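Long-range contacts in inositol-1,4,5-trisphosphate 5-phosphatase 1 (Schizosaccharomyces pombe, PDB 1I9Z), which removes the 5-phosphate from soluble and lipid inositol phosphates such as inositol 1,4,5-trisphosphate, this chain being its catalytic domain: residues D175-H179 with F208-I212; V202-F208 with F247-S251; W281-I285 with H306-A311. All coordinates share one frame; numbering follows the deposited sequence.

Contact 1: residues D175-H179 with F208-I212; sequences DERDH and FNYRI. With 2IP (D-myo-inositol-1,4-bisphosphate), chain C.
R177 on helix 174-187 and F208, in the loop that follows strand 201-205, bring the two backbones nearest, with 7.3 Å between their CA atoms. The loop has no regular structure, and N209 adopts left-handed backbone angles. R177 reaches across with its aliphatic part over the Y210 ring: CD stands 3.7 Å from the Y210 ring centroid and 8° off the normal, a CH-pi contact over the face. A bend in the R177 chain at chi3 (-93°) then turns its guanidinium so that N209 O sits over one face, 3.2 Å from R177 CZ, while the R177 nitrogens bond to A168 O, G170 O and Q236 OE1. At the far end of the ring, Y210 OH donates to D178 OD2 at 2.6 Å, meeting the anti lone pair. A leucine in place of Y210 would probably leave this buried carboxylate oxygen without this donor and strip R177 of the flat surface under its CD. N209, its ND2 bonded to L167 O, probably helps to position R211, whose NE bonds N209 O at 2.8 Å and NH2 bonds N209 OD1 at 2.9 Å, both from above the carbonyl planes. R211 points NH1 at O5 of the inositol bisphosphate, 3.0 Å away, the hydroxyl that 5-phosphate removal uncovers. L237 of helix 236-242 packs on F208 and Y210, and the N209 backbone bonds to T282 just before strand 283-288.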
# COMPACT_ATOMS: atom_id res chain seq x y z
N ASP A 175 15.07 4.31 15.92
CA ASP A 175 15.61 5.53 15.23
C ASP A 175 16.10 5.13 13.82
O ASP A 175 16.00 5.90 12.86
CB ASP A 175 16.80 6.14 15.97
CG ASP A 175 16.41 6.79 17.28
OD1 ASP A 175 15.26 7.23 17.43
OD2 ASP A 175 17.30 6.88 18.16
N GLU A 176 16.66 3.94 13.71
CA GLU A 176 17.13 3.52 12.38
C GLU A 176 15.92 3.28 11.44
O GLU A 176 15.99 3.60 10.25
CB GLU A 176 17.99 2.27 12.49
CG GLU A 176 18.62 1.91 11.12
CD GLU A 176 19.50 0.65 11.15
OE1 GLU A 176 19.72 0.07 12.25
OE2 GLU A 176 19.95 0.26 10.03
N ARG A 177 14.83 2.68 11.93
CA ARG A 177 13.66 2.54 11.06
C ARG A 177 13.14 3.93 10.67
O ARG A 177 12.68 4.17 9.54
CB ARG A 177 12.53 1.77 11.81
CG ARG A 177 12.92 0.30 12.04
CD ARG A 177 11.80 -0.47 12.70
NE ARG A 177 11.91 -0.51 14.18
CZ ARG A 177 12.74 -1.35 14.85
NH1 ARG A 177 12.76 -1.39 16.19
NH2 ARG A 177 13.62 -2.09 14.19
N ASP A 178 13.15 4.89 11.60
CA ASP A 178 12.63 6.21 11.18
C ASP A 178 13.52 6.81 10.06
O ASP A 178 13.06 7.45 9.14
CB ASP A 178 12.64 7.19 12.38
CG ASP A 178 11.61 6.87 13.42
OD1 ASP A 178 11.62 7.62 14.46
OD2 ASP A 178 10.76 5.91 13.27
N HIS A 179 14.82 6.57 10.19
CA HIS A 179 15.79 7.04 9.22
C HIS A 179 15.50 6.36 7.87
O HIS A 179 15.64 6.96 6.79
CB HIS A 179 17.18 6.67 9.68
CG HIS A 179 18.21 6.86 8.62
ND1 HIS A 179 18.86 5.81 8.00
CD2 HIS A 179 18.71 7.99 8.07
CE1 HIS A 179 19.73 6.28 7.12
NE2 HIS A 179 19.65 7.61 7.14
N PHE A 208 7.68 -3.27 8.42
CA PHE A 208 8.37 -2.05 8.86
C PHE A 208 9.25 -2.34 10.07
O PHE A 208 10.07 -1.51 10.46
CB PHE A 208 7.35 -0.91 9.17
CG PHE A 208 6.54 -0.44 8.00
CD1 PHE A 208 6.95 -0.69 6.68
CD2 PHE A 208 5.39 0.35 8.21
CE1 PHE A 208 6.26 -0.15 5.61
CE2 PHE A 208 4.70 0.89 7.16
CZ PHE A 208 5.13 0.65 5.84
N ASN A 209 9.04 -3.50 10.71
CA ASN A 209 9.90 -3.95 11.79
C ASN A 209 9.80 -3.25 13.12
O ASN A 209 10.58 -3.54 14.01
CB ASN A 209 11.39 -4.02 11.37
CG ASN A 209 11.92 -5.49 11.20
OD1 ASN A 209 11.61 -6.36 12.00
ND2 ASN A 209 12.70 -5.75 10.12
N TYR A 210 8.81 -2.36 13.26
CA TYR A 210 8.62 -1.68 14.54
C TYR A 210 8.11 -2.68 15.54
O TYR A 210 7.29 -3.59 15.21
CB TYR A 210 7.67 -0.52 14.39
CG TYR A 210 8.31 0.68 13.68
CD1 TYR A 210 8.19 0.84 12.29
CD2 TYR A 210 8.98 1.67 14.40
CE1 TYR A 210 8.71 1.95 11.63
CE2 TYR A 210 9.53 2.78 13.75
CZ TYR A 210 9.37 2.90 12.34
OH TYR A 210 9.89 3.98 11.72
N ARG A 211 8.53 -2.48 16.80
CA ARG A 211 8.28 -3.49 17.87
C ARG A 211 7.44 -2.97 19.04
O ARG A 211 7.06 -1.77 19.11
CB ARG A 211 9.64 -3.98 18.42
CG ARG A 211 10.66 -4.47 17.35
CD ARG A 211 10.08 -5.61 16.49
NE ARG A 211 11.02 -5.96 15.42
CZ ARG A 211 12.01 -6.86 15.55
NH1 ARG A 211 12.17 -7.49 16.72
NH2 ARG A 211 12.87 -7.06 14.54
N ILE A 212 7.04 -3.92 19.92
CA ILE A 212 6.29 -3.52 21.14
C ILE A 212 7.39 -3.42 22.20
O ILE A 212 8.10 -4.40 22.49
CB ILE A 212 5.26 -4.60 21.51
CG1 ILE A 212 4.18 -4.66 20.41
CG2 ILE A 212 4.62 -4.29 22.88
CD1 ILE A 212 3.30 -5.89 20.62
C1 2IP C . 17.43 -8.67 16.48
C2 2IP C . 18.08 -9.37 15.26
C3 2IP C . 17.35 -10.71 14.90
C4 2IP C . 15.82 -10.55 14.69
C5 2IP C . 15.24 -9.97 16.00
C6 2IP C . 15.86 -8.59 16.36
O1 2IP C . 18.00 -8.31 17.71
O2 2IP C . 18.05 -8.58 14.10
O3 2IP C . 17.87 -11.25 13.72
O4 2IP C . 15.24 -11.87 14.40
O5 2IP C . 13.82 -9.80 15.87
O6 2IP C . 15.20 -8.29 17.58
P4 2IP C . 14.58 -12.25 13.02
O41 2IP C . 13.52 -11.13 12.71
O42 2IP C . 13.94 -13.56 13.13
O43 2IP C . 15.79 -12.27 12.07
P1 2IP C . 18.41 -7.00 18.32
O11 2IP C . 19.84 -7.29 18.80
O12 2IP C . 18.40 -5.75 17.48
O13 2IP C . 17.54 -6.89 19.58

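Contact 2: residues V202-F208 with F247-S251; sequences VVWFGDF and FPFFS
F250 N bonds to F247 O at 3.1 Å, closing the type II turn that presents the F247 and F250 rings to strand 201-205. F247 drives its edge into the indole of W204: F247 CE2 stands 3.6 Å from W204 CD2, near the middle of the bicycle. The planes lie 76° apart, a T-shaped pair with the six-membered ring of W204 as the face. With chi1 at -173° the W204 indole lies under F247, and its NE1 is satisfied by S165 OG on the adjacent strand. On F208 the same F247 ring lies nearly parallel, their planes 20° apart, but slid so far that the rings barely overlap; F247 CZ meets F208 CE2 at 3.5 Å near the rim. F250 comes in beside this trio, with its CE2 3.9 Å from W204 CB and its CZ 3.9 Å from V202 CG1. Y181 of helix 174-187 adds a further ring against W204 and F247, and L286 lies against F247 and F208. P248 O gives the turn a polar tie to the five-stranded sheet, accepting from R288 NH2. Between the two segments themselves the contact is an aromatic cluster joined by carbon packing and ring-ring attraction, so fit of shape rather than directed polar bonds sets how they meet.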
# COMPACT_ATOMS: atom_id res chain seq x y z
N VAL A 202 -1.86 7.00 -1.79
CA VAL A 202 -0.58 6.32 -1.64
C VAL A 202 -0.80 5.23 -0.56
O VAL A 202 -1.37 5.53 0.51
CB VAL A 202 0.52 7.27 -1.09
CG1 VAL A 202 1.83 6.48 -0.92
CG2 VAL A 202 0.72 8.49 -2.01
N VAL A 203 -0.34 4.00 -0.80
CA VAL A 203 -0.48 2.94 0.24
C VAL A 203 0.93 2.47 0.39
O VAL A 203 1.60 2.11 -0.61
CB VAL A 203 -1.39 1.75 -0.17
CG1 VAL A 203 -1.37 0.67 0.94
CG2 VAL A 203 -2.83 2.24 -0.36
N TRP A 204 1.45 2.54 1.63
CA TRP A 204 2.85 2.15 1.89
C TRP A 204 2.74 1.08 2.96
O TRP A 204 2.15 1.31 4.02
CB TRP A 204 3.63 3.34 2.38
CG TRP A 204 5.09 3.18 2.53
CD1 TRP A 204 5.81 2.02 2.70
CD2 TRP A 204 6.04 4.25 2.57
NE1 TRP A 204 7.13 2.32 2.82
CE2 TRP A 204 7.30 3.68 2.76
CE3 TRP A 204 5.93 5.64 2.48
CZ2 TRP A 204 8.48 4.46 2.85
CZ3 TRP A 204 7.13 6.41 2.57
CH2 TRP A 204 8.36 5.82 2.75
N PHE A 205 3.35 -0.08 2.73
CA PHE A 205 3.16 -1.18 3.64
C PHE A 205 4.30 -2.18 3.61
O PHE A 205 5.17 -2.11 2.76
CB PHE A 205 1.85 -1.93 3.22
CG PHE A 205 1.95 -2.67 1.84
CD1 PHE A 205 2.27 -4.03 1.80
CD2 PHE A 205 1.74 -2.00 0.64
CE1 PHE A 205 2.37 -4.70 0.57
CE2 PHE A 205 1.83 -2.64 -0.60
CZ PHE A 205 2.14 -4.03 -0.64
N GLY A 206 4.24 -3.14 4.54
CA GLY A 206 5.24 -4.21 4.56
C GLY A 206 5.72 -4.52 5.95
O GLY A 206 5.01 -4.30 6.91
N ASP A 207 6.95 -5.03 6.06
CA ASP A 207 7.53 -5.41 7.34
C ASP A 207 8.35 -4.19 7.73
O ASP A 207 9.56 -4.08 7.43
CB ASP A 207 8.45 -6.63 7.18
CG ASP A 207 9.05 -7.09 8.52
OD1 ASP A 207 8.94 -6.31 9.51
OD2 ASP A 207 9.64 -8.20 8.55
N PHE A 208 7.68 -3.27 8.42
CA PHE A 208 8.37 -2.05 8.86
C PHE A 208 9.25 -2.34 10.07
O PHE A 208 10.07 -1.51 10.46
CB PHE A 208 7.35 -0.91 9.17
CG PHE A 208 6.54 -0.44 8.00
CD1 PHE A 208 6.95 -0.69 6.68
CD2 PHE A 208 5.39 0.35 8.21
CE1 PHE A 208 6.26 -0.15 5.61
CE2 PHE A 208 4.70 0.89 7.16
CZ PHE A 208 5.13 0.65 5.84
N PHE A 247 6.03 8.73 8.46
CA PHE A 247 4.73 8.61 7.78
C PHE A 247 3.71 9.70 8.11
O PHE A 247 2.56 9.43 8.45
CB PHE A 247 4.05 7.24 8.07
CG PHE A 247 4.94 6.03 7.74
CD1 PHE A 247 5.70 5.44 8.71
CD2 PHE A 247 5.01 5.55 6.43
CE1 PHE A 247 6.54 4.36 8.44
CE2 PHE A 247 5.86 4.46 6.15
CZ PHE A 247 6.61 3.88 7.15
N PRO A 248 4.12 10.98 7.99
CA PRO A 248 3.15 12.05 8.28
C PRO A 248 1.99 11.99 7.27
O PRO A 248 2.14 11.66 6.07
CB PRO A 248 3.99 13.35 8.14
CG PRO A 248 5.12 12.97 7.15
CD PRO A 248 5.45 11.49 7.61
N PHE A 249 0.82 12.32 7.75
CA PHE A 249 -0.39 12.29 6.98
C PHE A 249 -0.83 10.90 6.56
O PHE A 249 -1.76 10.78 5.78
CB PHE A 249 -0.30 13.24 5.77
CG PHE A 249 0.01 14.68 6.14
CD1 PHE A 249 1.28 15.20 5.92
CD2 PHE A 249 -0.95 15.47 6.78
CE1 PHE A 249 1.60 16.50 6.34
CE2 PHE A 249 -0.63 16.78 7.20
CZ PHE A 249 0.64 17.28 6.98
N PHE A 250 -0.16 9.84 7.04
CA PHE A 250 -0.63 8.49 6.78
C PHE A 250 -1.51 8.03 7.94
O PHE A 250 -1.27 8.39 9.10
CB PHE A 250 0.51 7.46 6.69
CG PHE A 250 1.21 7.45 5.36
CD1 PHE A 250 2.20 8.43 5.09
CD2 PHE A 250 0.83 6.51 4.37
CE1 PHE A 250 2.82 8.47 3.83
CE2 PHE A 250 1.45 6.51 3.10
CZ PHE A 250 2.43 7.48 2.83
N SER A 251 -2.49 7.21 7.63
CA SER A 251 -3.37 6.67 8.65
C SER A 251 -3.26 5.17 8.67
O SER A 251 -2.81 4.57 7.68
CB SER A 251 -4.84 7.05 8.36
OG SER A 251 -4.98 8.48 8.45

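Contact 3: residues W281-I285 with H306-A311; sequences WTDRI and HRPIYA
The two sheets of the DNase I-like sandwich face each other here, and at one end of their interface D283 and H306 form a His-carboxylate pair close to the bound calcium ion and inositol bisphosphate; about 5 Å separates the H306 side chain from each of these bound groups. H306 ND1 donates to D283 OD2 at 2.9 Å and almost straight (176°), in the plane of the imidazole and on the syn lone pair of the oxygen. The carboxylate is turned steeply, 74° from the ring plane. T282 OG1 also donates to D283 OD2, at 2.8 Å, coming from above the carboxylate plane, and T260 OG1 is a further partner. Three groups therefore grip this one buried oxygen, which probably fixes the carboxylate and, through it, helps set the turn of the imidazole beside the ligand pocket. Deeper in, the contact becomes apolar. I309 has CG1 between its backbone N and carbonyl carbon, a setting that lifts CD1 to 3.4 Å from D283 O and 3.7 Å from I285 CG1. I285 answers from the other sheet, with its CD1 against the Y310-A311 peptide and 3.6 Å from A311 CB. R284 points the other way, where NH2 bonds W281 O and E252 and D235 take salt bridges. Strands 283-285 and 309-311 run nearly parallel (8°), their axes 7.5 Å apart, too far for backbone pairing. Each pairs within its own sheet: R284 with G206, I309 with S31 of strand 20-33, whose V29 packs on I285.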
# COMPACT_ATOMS: atom_id res chain seq x y z
N TRP A 281 3.90 -6.16 16.17
CA TRP A 281 3.14 -5.88 14.97
C TRP A 281 4.19 -5.33 13.94
O TRP A 281 4.23 -4.11 13.63
CB TRP A 281 2.04 -4.83 15.21
CG TRP A 281 0.87 -5.44 15.93
CD1 TRP A 281 -0.06 -6.34 15.43
CD2 TRP A 281 0.45 -5.11 17.25
NE1 TRP A 281 -1.06 -6.56 16.39
CE2 TRP A 281 -0.77 -5.81 17.50
CE3 TRP A 281 0.98 -4.27 18.26
CZ2 TRP A 281 -1.47 -5.68 18.71
CZ3 TRP A 281 0.25 -4.15 19.47
CH2 TRP A 281 -0.93 -4.83 19.67
N THR A 282 5.02 -6.24 13.42
CA THR A 282 6.06 -5.83 12.45
C THR A 282 5.46 -5.49 11.08
O THR A 282 6.00 -4.67 10.35
CB THR A 282 7.09 -6.97 12.19
OG1 THR A 282 6.42 -8.23 12.01
CG2 THR A 282 8.02 -7.11 13.33
N ASP A 283 4.33 -6.14 10.75
CA ASP A 283 3.69 -6.02 9.39
C ASP A 283 2.54 -5.03 9.40
O ASP A 283 1.61 -5.22 10.15
CB ASP A 283 3.21 -7.42 9.00
CG ASP A 283 4.38 -8.40 9.11
OD1 ASP A 283 5.26 -8.36 8.21
OD2 ASP A 283 4.52 -9.13 10.15
N ARG A 284 2.63 -4.01 8.57
CA ARG A 284 1.63 -2.90 8.64
C ARG A 284 1.24 -2.40 7.29
O ARG A 284 2.01 -2.54 6.30
CB ARG A 284 2.26 -1.75 9.46
CG ARG A 284 2.94 -2.23 10.78
CD ARG A 284 1.91 -2.56 11.87
NE ARG A 284 1.40 -1.41 12.63
CZ ARG A 284 1.97 -0.97 13.77
NH1 ARG A 284 1.44 0.07 14.40
NH2 ARG A 284 3.06 -1.55 14.29
N ILE A 285 0.05 -1.83 7.21
CA ILE A 285 -0.40 -1.21 5.94
C ILE A 285 -0.92 0.16 6.35
O ILE A 285 -1.78 0.24 7.20
CB ILE A 285 -1.50 -2.04 5.27
CG1 ILE A 285 -0.92 -3.40 4.88
CG2 ILE A 285 -2.06 -1.38 4.00
CD1 ILE A 285 -2.11 -4.46 4.56
N HIS A 306 6.26 -15.14 10.27
CA HIS A 306 5.30 -14.03 10.33
C HIS A 306 3.96 -14.49 9.78
O HIS A 306 3.90 -15.40 8.93
CB HIS A 306 5.66 -12.86 9.38
CG HIS A 306 6.88 -12.12 9.77
ND1 HIS A 306 6.88 -10.75 10.02
CD2 HIS A 306 8.16 -12.52 9.87
CE1 HIS A 306 8.13 -10.35 10.24
NE2 HIS A 306 8.93 -11.41 10.15
N ARG A 307 2.87 -13.89 10.25
CA ARG A 307 1.56 -14.11 9.59
C ARG A 307 1.41 -13.07 8.53
O ARG A 307 1.94 -11.95 8.69
CB ARG A 307 0.37 -13.88 10.52
CG ARG A 307 0.33 -14.87 11.66
CD ARG A 307 -0.46 -16.22 11.18
NE ARG A 307 -0.40 -17.10 12.33
CZ ARG A 307 0.56 -17.97 12.60
NH1 ARG A 307 1.59 -18.22 11.77
NH2 ARG A 307 0.61 -18.47 13.86
N PRO A 308 0.74 -13.39 7.41
CA PRO A 308 0.50 -12.46 6.33
C PRO A 308 -0.66 -11.56 6.79
O PRO A 308 -1.43 -11.93 7.74
CB PRO A 308 0.08 -13.36 5.11
CG PRO A 308 -0.46 -14.61 5.76
CD PRO A 308 0.17 -14.74 7.16
N ILE A 309 -0.79 -10.38 6.16
CA ILE A 309 -1.88 -9.45 6.50
C ILE A 309 -2.48 -8.88 5.21
O ILE A 309 -1.93 -9.07 4.09
CB ILE A 309 -1.39 -8.24 7.36
CG1 ILE A 309 -0.27 -7.50 6.62
CG2 ILE A 309 -0.86 -8.74 8.69
CD1 ILE A 309 0.08 -6.09 7.25
N TYR A 310 -3.65 -8.25 5.31
CA TYR A 310 -4.21 -7.58 4.15
C TYR A 310 -5.05 -6.40 4.61
O TYR A 310 -5.44 -6.31 5.80
CB TYR A 310 -5.06 -8.52 3.27
CG TYR A 310 -6.37 -8.94 3.92
CD1 TYR A 310 -7.53 -8.18 3.75
CD2 TYR A 310 -6.42 -10.03 4.77
CE1 TYR A 310 -8.73 -8.51 4.40
CE2 TYR A 310 -7.61 -10.36 5.47
CZ TYR A 310 -8.74 -9.61 5.27
OH TYR A 310 -9.92 -9.98 5.88
N ALA A 311 -5.36 -5.50 3.67
CA ALA A 311 -6.24 -4.38 3.95
C ALA A 311 -7.05 -4.21 2.67
O ALA A 311 -6.55 -4.54 1.56
CB ALA A 311 -5.41 -3.08 4.25

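How the contacts relate
Along the chain, contacts 1 and 2 interlock: their segments alternate and share F208, in the loop after strand 201-205 that carries R211 to the ligand. Contact 3 follows both. The centres lie 12 to 15 Å apart. Strands 201-205 and 283-288 are neighbours in the five-stranded sheet; contact 2 packs on one face of it and contact 3 joins the other face to the six-stranded sheet. Across the boundaries, G206 N probably bonds R284 O at 2.9 Å and N209 N probably bonds T282 O at 3.3 Å. Contacts 1 and 3 thus bring R211 and H306 to the inositol bisphosphate site at the sandwich end, while contact 2 lies deeper in the catalytic domain.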